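Local coordinates for protein serine racemase (Enterococcus faecalis, PDB 4ECL) that belongs to the alanine racemase family, pairing a TIM-barrel domain with a mostly beta C-terminal domain in a two-chain assembly, at residues A[253-259]-A[271-277]; A[290-295]-A[308-312]; A[297-303]-A[339-344]; A[282-287]-A[363-368]. All coordinates share one frame; numbering follows the deposited sequence.

Contact 1. Residues A[253-259]-A[271-277]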
# COMPACT_ATOMS: atom_id res chain seq x y z
N LEU A 253 -9.48 -22.41 -3.65
CA LEU A 253 -10.15 -23.47 -2.91
C LEU A 253 -11.63 -23.19 -2.72
O LEU A 253 -12.03 -22.04 -2.57
CB LEU A 253 -9.51 -23.68 -1.53
CG LEU A 253 -10.14 -24.89 -0.84
CD1 LEU A 253 -9.66 -26.15 -1.55
CD2 LEU A 253 -9.87 -24.95 0.65
N ILE A 254 -12.44 -24.25 -2.73
CA ILE A 254 -13.85 -24.15 -2.38
C ILE A 254 -14.08 -25.05 -1.19
O ILE A 254 -13.58 -26.16 -1.15
CB ILE A 254 -14.77 -24.52 -3.57
CG1 ILE A 254 -14.68 -23.44 -4.66
CG2 ILE A 254 -16.21 -24.62 -3.12
CD1 ILE A 254 -14.09 -23.95 -5.95
N ARG A 255 -14.82 -24.56 -0.21
CA ARG A 255 -15.03 -25.29 1.01
C ARG A 255 -16.49 -25.26 1.38
O ARG A 255 -17.14 -24.21 1.28
CB ARG A 255 -14.21 -24.69 2.16
CG ARG A 255 -14.44 -25.41 3.49
CD ARG A 255 -13.52 -24.93 4.62
NE ARG A 255 -12.09 -25.05 4.31
CZ ARG A 255 -11.43 -26.20 4.25
NH1 ARG A 255 -12.05 -27.36 4.44
NH2 ARG A 255 -10.13 -26.20 3.97
N LYS A 256 -17.02 -26.42 1.79
CA LYS A 256 -18.35 -26.49 2.35
C LYS A 256 -18.33 -26.00 3.79
O LYS A 256 -17.51 -26.44 4.59
CB LYS A 256 -18.89 -27.93 2.31
CG LYS A 256 -19.20 -28.44 0.92
CD LYS A 256 -19.92 -29.77 0.98
CE LYS A 256 -20.22 -30.29 -0.40
NZ LYS A 256 -21.07 -31.51 -0.34
N ILE A 257 -19.24 -25.09 4.12
CA ILE A 257 -19.36 -24.63 5.50
C ILE A 257 -20.71 -25.04 6.06
O ILE A 257 -21.75 -24.60 5.57
CB ILE A 257 -19.20 -23.09 5.61
CG1 ILE A 257 -17.75 -22.68 5.35
CG2 ILE A 257 -19.64 -22.59 6.97
CD1 ILE A 257 -16.74 -23.56 6.07
N LYS A 258 -20.69 -25.88 7.08
CA LYS A 258 -21.93 -26.28 7.73
C LYS A 258 -22.58 -25.08 8.41
O LYS A 258 -21.89 -24.19 8.92
CB LYS A 258 -21.68 -27.40 8.74
CG LYS A 258 -21.18 -28.69 8.11
CD LYS A 258 -21.25 -29.85 9.09
CE LYS A 258 -20.78 -31.14 8.45
NZ LYS A 258 -19.35 -31.06 8.01
N GLN A 259 -23.90 -25.07 8.41
CA GLN A 259 -24.68 -24.08 9.13
C GLN A 259 -24.25 -24.07 10.59
O GLN A 259 -24.23 -25.11 11.24
CB GLN A 259 -26.16 -24.41 9.02
CG GLN A 259 -27.07 -23.70 10.00
CD GLN A 259 -28.51 -24.14 9.84
OE1 GLN A 259 -29.11 -23.96 8.78
NE2 GLN A 259 -29.07 -24.73 10.89
N ALA A 271 -22.44 -18.95 9.48
CA ALA A 271 -23.30 -19.33 8.37
C ALA A 271 -24.70 -19.65 8.87
O ALA A 271 -24.88 -20.38 9.85
CB ALA A 271 -22.72 -20.51 7.61
N THR A 272 -25.70 -19.09 8.19
CA THR A 272 -27.10 -19.26 8.56
C THR A 272 -27.66 -20.45 7.81
O THR A 272 -28.84 -20.79 7.93
CB THR A 272 -27.93 -18.03 8.18
OG1 THR A 272 -28.37 -18.17 6.83
CG2 THR A 272 -27.10 -16.76 8.32
N ARG A 273 -26.81 -21.07 7.00
CA ARG A 273 -27.18 -22.22 6.20
C ARG A 273 -25.92 -22.97 5.79
O ARG A 273 -24.81 -22.47 5.98
CB ARG A 273 -27.94 -21.76 4.96
CG ARG A 273 -27.14 -20.84 4.05
CD ARG A 273 -28.00 -20.38 2.88
NE ARG A 273 -27.23 -19.67 1.86
CZ ARG A 273 -27.75 -19.21 0.72
NH1 ARG A 273 -29.04 -19.37 0.47
NH2 ARG A 273 -26.98 -18.58 -0.15
N ASP A 274 -26.09 -24.16 5.23
CA ASP A 274 -24.95 -24.89 4.69
C ASP A 274 -24.43 -24.12 3.48
O ASP A 274 -25.18 -23.83 2.55
CB ASP A 274 -25.34 -26.31 4.30
CG ASP A 274 -25.57 -27.20 5.50
OD1 ASP A 274 -25.79 -26.65 6.61
OD2 ASP A 274 -25.53 -28.43 5.35
N SER A 275 -23.14 -23.80 3.51
CA SER A 275 -22.61 -22.85 2.54
C SER A 275 -21.42 -23.36 1.76
O SER A 275 -20.76 -24.34 2.14
CB SER A 275 -22.23 -21.54 3.25
OG SER A 275 -23.35 -20.98 3.92
N LEU A 276 -21.15 -22.69 0.64
CA LEU A 276 -19.94 -22.89 -0.12
C LEU A 276 -19.10 -21.62 -0.04
O LEU A 276 -19.60 -20.52 -0.28
CB LEU A 276 -20.27 -23.20 -1.58
CG LEU A 276 -20.70 -24.63 -1.86
CD1 LEU A 276 -21.15 -24.77 -3.31
CD2 LEU A 276 -19.56 -25.58 -1.55
N ILE A 277 -17.82 -21.79 0.29
CA ILE A 277 -16.90 -20.67 0.41
C ILE A 277 -15.77 -20.77 -0.60
O ILE A 277 -15.14 -21.82 -0.73
CB ILE A 277 -16.29 -20.61 1.84
CG1 ILE A 277 -17.35 -20.14 2.84
CG2 ILE A 277 -15.08 -19.70 1.89
CD1 ILE A 277 -18.09 -18.91 2.38
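Ile257 and Ile277 meet by their CG1 methylenes, 3.6 Å from Ile257 CG1 to Ile277 CG1, on one face of an antiparallel strand pair. Both isoleucines have the same side-chain shape, with CG1 set beside the backbone N (chi1 -71° and -72°), and their chains cross at a slant. Ile257 also spends its second branch on the contact: Ile257 CG2 lies 3.8 Å from Ala271 CB, in the segment leading into the second strand. Ser275 shares this face, its CB beside Ile257 CB, while its hydroxyl turns back to donate to Arg273 O from above that carbonyl plane. On the other face Leu276 reaches across with CD2, which is 3.8 Å from Lys256 CG and equally close to Ile254 CG2; Lys256 and Leu276 run side by side in the same direction.

The backbones are joined by two hydrogen-bonded pairs, Arg255 with Ile277 and Ile257 with Ser275, flanking the non-hydrogen-bonded pair Lys256–Leu276. Ile257 N to Ser275 O is short and nearly straight (2.6 Å, 171°). Past the strand end the carboxylate of Asp274 takes over: Gln259 N donates to Asp274 OD1 at 3.1 Å, approaching from above the carboxylate plane.

Arg255 leads away to the second subunit, where its NH2 donates to the carbonyls of Arg132 and Gly134. This antiparallel pair belongs to strands 245-257 and 275-280 of the mixed sheet in the C-terminal domain. Strand 317-320 continues the sheet beside 275-280, and Arg273 forms a salt bridge with Asp323 just beyond it.

Contact 2. Residues A[290-295]-A[308-312]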
# COMPACT_ATOMS: atom_id res chain seq x y z
N ARG A 290 -8.55 -3.79 4.43
CA ARG A 290 -9.11 -4.67 5.44
C ARG A 290 -10.50 -4.23 5.93
O ARG A 290 -11.30 -5.06 6.34
CB ARG A 290 -8.15 -4.80 6.61
CG ARG A 290 -8.54 -5.87 7.60
CD ARG A 290 -7.50 -6.02 8.70
NE ARG A 290 -7.90 -7.06 9.64
CZ ARG A 290 -8.63 -6.83 10.74
NH1 ARG A 290 -9.02 -5.59 11.04
NH2 ARG A 290 -8.96 -7.84 11.53
N ASN A 291 -10.81 -2.94 5.86
CA ASN A 291 -12.12 -2.47 6.32
C ASN A 291 -13.27 -2.85 5.38
O ASN A 291 -14.44 -2.59 5.66
CB ASN A 291 -12.11 -0.97 6.64
CG ASN A 291 -11.91 -0.11 5.40
OD1 ASN A 291 -11.97 -0.60 4.27
ND2 ASN A 291 -11.69 1.19 5.61
N LEU A 292 -12.94 -3.49 4.26
CA LEU A 292 -13.96 -4.11 3.42
C LEU A 292 -14.46 -5.46 4.00
O LEU A 292 -15.33 -6.11 3.41
CB LEU A 292 -13.43 -4.30 2.00
CG LEU A 292 -13.11 -3.00 1.28
CD1 LEU A 292 -12.51 -3.24 -0.11
CD2 LEU A 292 -14.37 -2.15 1.19
N SER A 293 -13.89 -5.87 5.14
CA SER A 293 -14.22 -7.13 5.79
C SER A 293 -15.72 -7.29 6.08
O SER A 293 -16.45 -6.31 6.16
CB SER A 293 -13.44 -7.28 7.11
OG SER A 293 -12.08 -7.62 6.90
N CYS A 294 -16.14 -8.55 6.22
CA CYS A 294 -17.48 -8.92 6.72
C CYS A 294 -18.68 -8.33 5.98
O CYS A 294 -19.56 -7.73 6.61
CB CYS A 294 -17.60 -8.58 8.21
SG CYS A 294 -16.08 -8.83 9.12
N GLY A 295 -18.74 -8.52 4.67
CA GLY A 295 -19.88 -8.07 3.89
C GLY A 295 -19.82 -6.61 3.47
O GLY A 295 -20.73 -6.09 2.82
N ILE A 308 -18.07 -10.89 0.67
CA ILE A 308 -16.89 -11.26 1.43
C ILE A 308 -17.33 -11.75 2.81
O ILE A 308 -18.15 -11.12 3.47
CB ILE A 308 -15.94 -10.08 1.56
CG1 ILE A 308 -15.53 -9.59 0.17
CG2 ILE A 308 -14.73 -10.48 2.39
CD1 ILE A 308 -14.78 -8.27 0.18
N VAL A 309 -16.80 -12.90 3.22
CA VAL A 309 -17.17 -13.47 4.51
C VAL A 309 -15.97 -13.47 5.47
O VAL A 309 -14.85 -13.82 5.08
CB VAL A 309 -17.77 -14.88 4.35
CG1 VAL A 309 -19.01 -14.83 3.48
CG2 VAL A 309 -16.76 -15.83 3.75
N GLY A 310 -16.21 -13.04 6.71
CA GLY A 310 -15.18 -12.98 7.72
C GLY A 310 -14.22 -11.82 7.48
O GLY A 310 -14.45 -10.98 6.60
N LYS A 311 -13.15 -11.77 8.26
CA LYS A 311 -12.16 -10.71 8.14
C LYS A 311 -11.26 -10.95 6.93
O LYS A 311 -11.04 -12.10 6.53
CB LYS A 311 -11.31 -10.62 9.40
CG LYS A 311 -12.11 -10.65 10.69
CD LYS A 311 -13.05 -9.46 10.79
CE LYS A 311 -12.29 -8.15 11.01
NZ LYS A 311 -13.20 -6.97 11.22
N ILE A 312 -10.78 -9.86 6.34
CA ILE A 312 -9.81 -9.94 5.26
C ILE A 312 -8.42 -10.13 5.84
O ILE A 312 -8.04 -9.42 6.76
CB ILE A 312 -9.85 -8.67 4.39
CG1 ILE A 312 -11.23 -8.52 3.74
CG2 ILE A 312 -8.75 -8.72 3.34
CD1 ILE A 312 -11.37 -7.30 2.85
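Ser293 OG receives the backbone N-H of Ile312 in a short bond, 2.6 Å from Ile312 N to Ser293 OG with an angle of 160°. With OG beside its own backbone N (chi1 -76°), the same hydroxyl donates to Arg290 O, 2.7 Å away and in that carbonyl's plane. Arg290 O also accepts from Ser293 N, which closes the 3-10 turn of residues 290-292.

Lys311 can be followed outward from this bond. Lys311 CB lies 4.0 Å from Ser293 OG. Bends at chi2 and chi3 then fold the chain back over the 290-295 segment, bringing Lys311 CD to 3.5 Å from Cys294 SG. Lys311 CE comes 3.4 Å from Arg290 NH2, the two side chains running obliquely to each other, and NZ finishes near Cys294 SG and Ser293 CB. Ile312, beyond it, turns inward and packs Ile312 CD1 against Leu292 CB at 3.7 Å. The two chains are further tied by Cys294 N donating to Gly310 O at 3.0 Å from above the carbonyl plane, and by a weak bond from Gly295 N to Ile308 O.

Leu292 and Ile312 carry the apolar side onward to helix 346-352 and strand 317-320 respectively. On the polar side, Arg290 N bonds Glu359 and Lys311 O bonds Arg132, both of the second subunit. Arg290 NH2 and Lys311 NZ lie 4.3 Å apart, like charges that may repel. What joins the segments is therefore backbone bonding and apolar packing, with one serine hydroxyl, acceptor and donor at once, coupling the 3-10 turn to the chain leaving strand 304-309.

Contact 3. Residues A[297-303]-A[339-344]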
# COMPACT_ATOMS: atom_id res chain seq x y z
N SER A 297 -18.07 -5.51 1.28
CA SER A 297 -18.04 -5.54 -0.18
C SER A 297 -18.35 -6.96 -0.66
O SER A 297 -18.49 -7.89 0.14
CB SER A 297 -16.68 -5.07 -0.72
OG SER A 297 -16.82 -4.52 -2.03
N TYR A 298 -18.49 -7.10 -1.97
CA TYR A 298 -18.68 -8.41 -2.57
C TYR A 298 -17.74 -8.50 -3.75
O TYR A 298 -17.15 -7.50 -4.16
CB TYR A 298 -20.14 -8.57 -3.03
CG TYR A 298 -20.62 -7.47 -3.96
CD1 TYR A 298 -20.36 -7.53 -5.32
CD2 TYR A 298 -21.32 -6.37 -3.47
CE1 TYR A 298 -20.79 -6.53 -6.17
CE2 TYR A 298 -21.76 -5.36 -4.32
CZ TYR A 298 -21.49 -5.45 -5.67
OH TYR A 298 -21.91 -4.46 -6.53
N VAL A 299 -17.58 -9.68 -4.32
CA VAL A 299 -16.83 -9.75 -5.57
C VAL A 299 -17.74 -10.31 -6.65
O VAL A 299 -18.84 -10.78 -6.36
CB VAL A 299 -15.58 -10.61 -5.42
CG1 VAL A 299 -14.67 -10.04 -4.33
CG2 VAL A 299 -15.95 -12.05 -5.09
N LEU A 300 -17.30 -10.25 -7.90
CA LEU A 300 -18.07 -10.84 -8.98
C LEU A 300 -17.44 -12.15 -9.43
O LEU A 300 -16.25 -12.21 -9.78
CB LEU A 300 -18.22 -9.87 -10.16
CG LEU A 300 -18.90 -8.52 -9.85
CD1 LEU A 300 -18.99 -7.64 -11.11
CD2 LEU A 300 -20.28 -8.71 -9.23
N ILE A 301 -18.23 -13.21 -9.38
CA ILE A 301 -17.81 -14.50 -9.88
C ILE A 301 -18.93 -15.06 -10.75
O ILE A 301 -20.09 -15.10 -10.33
CB ILE A 301 -17.48 -15.50 -8.76
CG1 ILE A 301 -16.27 -15.02 -7.96
CG2 ILE A 301 -17.20 -16.87 -9.35
CD1 ILE A 301 -15.97 -15.84 -6.71
N GLY A 302 -18.58 -15.47 -11.97
CA GLY A 302 -19.56 -15.94 -12.93
C GLY A 302 -20.69 -14.95 -13.12
O GLY A 302 -21.85 -15.34 -13.29
N GLY A 303 -20.36 -13.67 -13.07
CA GLY A 303 -21.34 -12.62 -13.24
C GLY A 303 -22.26 -12.40 -12.05
O GLY A 303 -23.25 -11.68 -12.15
N ASP A 339 -18.11 -7.97 -14.94
CA ASP A 339 -18.25 -9.39 -15.15
C ASP A 339 -19.72 -9.66 -15.45
O ASP A 339 -20.60 -9.32 -14.65
CB ASP A 339 -17.81 -10.16 -13.91
CG ASP A 339 -17.82 -11.67 -14.12
OD1 ASP A 339 -17.87 -12.12 -15.29
OD2 ASP A 339 -17.77 -12.40 -13.10
N GLY A 340 -19.97 -10.28 -16.60
CA GLY A 340 -21.33 -10.48 -17.07
C GLY A 340 -22.00 -9.13 -17.26
O GLY A 340 -21.44 -8.25 -17.91
N LYS A 341 -23.18 -8.95 -16.67
CA LYS A 341 -23.89 -7.68 -16.77
C LYS A 341 -23.74 -6.91 -15.46
O LYS A 341 -24.46 -5.95 -15.21
CB LYS A 341 -25.37 -7.92 -17.06
CG LYS A 341 -25.65 -8.93 -18.17
CD LYS A 341 -25.23 -8.41 -19.52
CE LYS A 341 -26.02 -9.09 -20.63
NZ LYS A 341 -25.85 -8.40 -21.94
N GLU A 342 -22.82 -7.38 -14.63
CA GLU A 342 -22.55 -6.78 -13.32
C GLU A 342 -21.28 -5.91 -13.35
O GLU A 342 -20.36 -6.17 -14.11
CB GLU A 342 -22.40 -7.89 -12.27
CG GLU A 342 -23.72 -8.43 -11.73
CD GLU A 342 -24.39 -7.50 -10.73
OE1 GLU A 342 -23.74 -6.53 -10.27
OE2 GLU A 342 -25.58 -7.73 -10.41
N GLU A 343 -21.25 -4.87 -12.51
CA GLU A 343 -20.03 -4.05 -12.37
C GLU A 343 -19.84 -3.52 -10.95
O GLU A 343 -20.77 -3.02 -10.32
CB GLU A 343 -20.02 -2.87 -13.35
CG GLU A 343 -18.74 -2.03 -13.27
CD GLU A 343 -18.65 -0.95 -14.34
OE1 GLU A 343 -19.68 -0.60 -14.95
OE2 GLU A 343 -17.53 -0.46 -14.57
N ILE A 344 -18.62 -3.65 -10.45
CA ILE A 344 -18.25 -3.09 -9.17
C ILE A 344 -17.14 -2.07 -9.43
O ILE A 344 -15.99 -2.44 -9.68
CB ILE A 344 -17.84 -4.21 -8.17
CG1 ILE A 344 -17.33 -3.63 -6.85
CG2 ILE A 344 -16.82 -5.15 -8.79
CD1 ILE A 344 -18.43 -3.16 -5.93
O HOH W 1 -24.20 -11.47 -15.24
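Asp339 opens the second segment by gripping the glycine turn across from it. Its CG stands anti to the backbone N (chi1 -175°), which carries Asp339 OD2 to 2.9 Å from Gly303 N; this amide donates from well above the carboxylate plane. Asp339 CB meanwhile rests 3.8 Å from Leu300 CB. Gly340 follows in the type II' turn from Asp339 to Glu342, with positive phi, its CA facing that of Gly303 across the contact. Lys341 takes part through its backbone: a water accepts from Lys341 N and donates to Gly303 O.

Glu342 turns its aliphatic part inward. Glu342 CB lies 3.6 Å from Leu300 CD1, the two side chains crossing at about a right angle, and Glu342 CG is 3.3 Å from Gly303 O. A bend at chi2 directs the carboxylate toward Gln305, where OE1 has a weak hydrogen bond. Glu343 faces away, and Ile344 turns back in with both branches at work: Ile344 CG2 lies 4.0 Å from Leu300 CD1, while Ile344 CD1 is 3.8 Å from Tyr298 CZ and sits obliquely to the ring. Tyr298 and Ile344 approach from opposite directions, and helix 346-352 flanks both.

Leu300 packs along the middle from Asp339 to Ile344, with Tyr298 on Ile344 at one end and the N and O of Gly303 engaged at the other. The hairpin 338-344 is thus held on the mixed sheet by side chains, one carboxylate–amide bond and one water, without backbone pairing between strands 298-301 and 342-344.

Contact 4. Residues A[282-287]-A[363-368]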
# COMPACT_ATOMS: atom_id res chain seq x y z
N ILE A 282 -5.90 -13.06 -2.30
CA ILE A 282 -5.63 -11.63 -2.24
C ILE A 282 -6.04 -11.11 -0.87
O ILE A 282 -7.08 -11.48 -0.34
CB ILE A 282 -6.36 -10.84 -3.34
CG1 ILE A 282 -5.93 -9.38 -3.32
CG2 ILE A 282 -7.87 -10.93 -3.18
CD1 ILE A 282 -6.63 -8.55 -4.43
N GLY A 283 -5.19 -10.26 -0.30
CA GLY A 283 -5.45 -9.71 1.02
C GLY A 283 -5.13 -8.23 1.12
O GLY A 283 -4.93 -7.55 0.11
N TYR A 284 -5.05 -7.73 2.36
CA TYR A 284 -4.83 -6.29 2.53
C TYR A 284 -3.41 -5.86 2.14
O TYR A 284 -3.22 -4.75 1.67
CB TYR A 284 -5.27 -5.78 3.91
CG TYR A 284 -4.67 -6.50 5.10
CD1 TYR A 284 -3.34 -6.31 5.47
CD2 TYR A 284 -5.45 -7.33 5.90
CE1 TYR A 284 -2.80 -6.95 6.58
CE2 TYR A 284 -4.92 -7.97 7.01
CZ TYR A 284 -3.59 -7.78 7.34
OH TYR A 284 -3.07 -8.42 8.43
N ALA A 285 -2.44 -6.76 2.26
CA ALA A 285 -1.09 -6.43 1.79
C ALA A 285 -1.05 -6.19 0.28
O ALA A 285 -0.14 -5.54 -0.23
CB ALA A 285 -0.10 -7.51 2.17
N ASP A 286 -2.05 -6.69 -0.43
CA ASP A 286 -2.14 -6.45 -1.87
C ASP A 286 -2.87 -5.14 -2.12
O ASP A 286 -3.08 -4.75 -3.27
CB ASP A 286 -2.85 -7.61 -2.58
CG ASP A 286 -2.11 -8.92 -2.45
OD1 ASP A 286 -1.08 -9.09 -3.15
OD2 ASP A 286 -2.56 -9.78 -1.66
N GLY A 287 -3.26 -4.45 -1.05
CA GLY A 287 -3.92 -3.17 -1.18
C GLY A 287 -5.42 -3.26 -1.25
O GLY A 287 -6.10 -2.29 -1.58
N ARG A 363 -2.90 3.14 -3.72
CA ARG A 363 -2.36 2.18 -2.73
C ARG A 363 -2.54 0.72 -3.12
O ARG A 363 -2.53 -0.17 -2.26
CB ARG A 363 -2.95 2.43 -1.34
CG ARG A 363 -2.64 3.83 -0.77
CD ARG A 363 -3.21 4.01 0.64
NE ARG A 363 -2.66 3.02 1.57
CZ ARG A 363 -3.14 2.80 2.79
NH1 ARG A 363 -4.20 3.48 3.23
NH2 ARG A 363 -2.56 1.89 3.57
N MSE A 364 -2.71 0.45 -4.41
CA MSE A 364 -2.73 -0.93 -4.89
C MSE A 364 -1.35 -1.51 -4.59
O MSE A 364 -0.34 -0.84 -4.81
CB MSE A 364 -3.04 -0.98 -6.38
CG MSE A 364 -4.52 -0.76 -6.72
SE MSE A 364 -5.62 -2.28 -6.16
CE MSE A 364 -6.65 -1.54 -4.69
N GLY A 365 -1.32 -2.73 -4.08
CA GLY A 365 -0.08 -3.31 -3.58
C GLY A 365 0.91 -3.61 -4.70
O GLY A 365 0.53 -3.99 -5.80
N HIS A 366 2.20 -3.44 -4.40
CA HIS A 366 3.26 -3.69 -5.37
C HIS A 366 3.34 -5.16 -5.78
O HIS A 366 3.91 -5.47 -6.83
CB HIS A 366 4.62 -3.24 -4.81
CG HIS A 366 5.74 -3.35 -5.80
ND1 HIS A 366 6.78 -4.24 -5.66
CD2 HIS A 366 5.96 -2.70 -6.97
CE1 HIS A 366 7.60 -4.13 -6.68
NE2 HIS A 366 7.13 -3.20 -7.49
N ARG A 367 2.79 -6.05 -4.95
CA ARG A 367 2.82 -7.49 -5.20
C ARG A 367 1.91 -7.92 -6.35
O ARG A 367 2.12 -8.97 -6.96
CB ARG A 367 2.45 -8.25 -3.91
CG ARG A 367 2.68 -9.76 -3.93
CD ARG A 367 2.66 -10.37 -2.50
NE ARG A 367 1.37 -10.20 -1.84
CZ ARG A 367 1.11 -10.57 -0.58
NH1 ARG A 367 2.05 -11.16 0.15
NH2 ARG A 367 -0.10 -10.37 -0.07
N LEU A 368 0.89 -7.11 -6.65
CA LEU A 368 -0.07 -7.43 -7.71
C LEU A 368 0.59 -7.40 -9.08
O LEU A 368 1.29 -6.46 -9.40
CB LEU A 368 -1.22 -6.42 -7.70
CG LEU A 368 -2.18 -6.46 -6.51
CD1 LEU A 368 -3.15 -5.28 -6.55
CD2 LEU A 368 -2.93 -7.78 -6.52
O HOH W 2 2.01 -5.60 -2.39
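Torsions on both sides bring Asp286 and Arg367 together: the arginine sets CG anti to its backbone N (chi1 -170°) and bends at chi3, while Asp286 keeps CG beside its own N. Arg367 thus grips the carboxylate side-on with two nitrogens, NE to OD1 and NH2 to OD2 of Asp286, each 3.0 Å. Both oxygens lie near the guanidinium plane, yet the donors come from above the carboxylate, the two planes being 41° apart. Asp286 OD2 also accepts Gly283 N on its anti lone pair, at 3.0 Å and 171°, which ties the carboxylate back to the start of its own turn.

The backbones meet beside this pair. Gly365 N donates to Asp286 O at 2.8 Å, and a water receives Arg367 N and donates to Ala285 O. Leu368 CD1 lies 3.3 Å from Asp286 O, and its CD2 packs on Asp286 CB. Gly287 and Gly365, both without side chains, let the two backbones come close. Met364, present as selenomethionine, curls its CE back to Gly287 O, 3.2 Å away.

Asp286 lies between Arg367 and Arg6, two bases that come close to each other, while Arg367 is also shared with Asp315 and with Glu68 of the second subunit. The carboxylate is probably kept ionised by its two arginines; this charged network ties the loop after strand 275-280 to the turn before strand 369-372 and to the subunit interface.

In the fold
All four contacts belong to the C-terminal domain, and each is partly buried. Contact 1 lies farthest from the chain's centre and has the most exposed residues; contact 4 lies nearest, with none exposed among those that touch. Contacts 1, 2 and 3 reach the same mixed sheet, but only contact 1 is a regular strand pair held by backbone bonds. Contact 2 rests on a serine hydroxyl and backbone bonds, contact 3 on apolar packing with one carboxylate–amide bond, and contact 4 on salt bridging. Ile308 and Ser297 probably bond between contacts 2 and 3; Ile277 of contact 1 packs on Val309, and Tyr284 of contact 4 on Arg290. Contact 3 alone does not touch the second subunit.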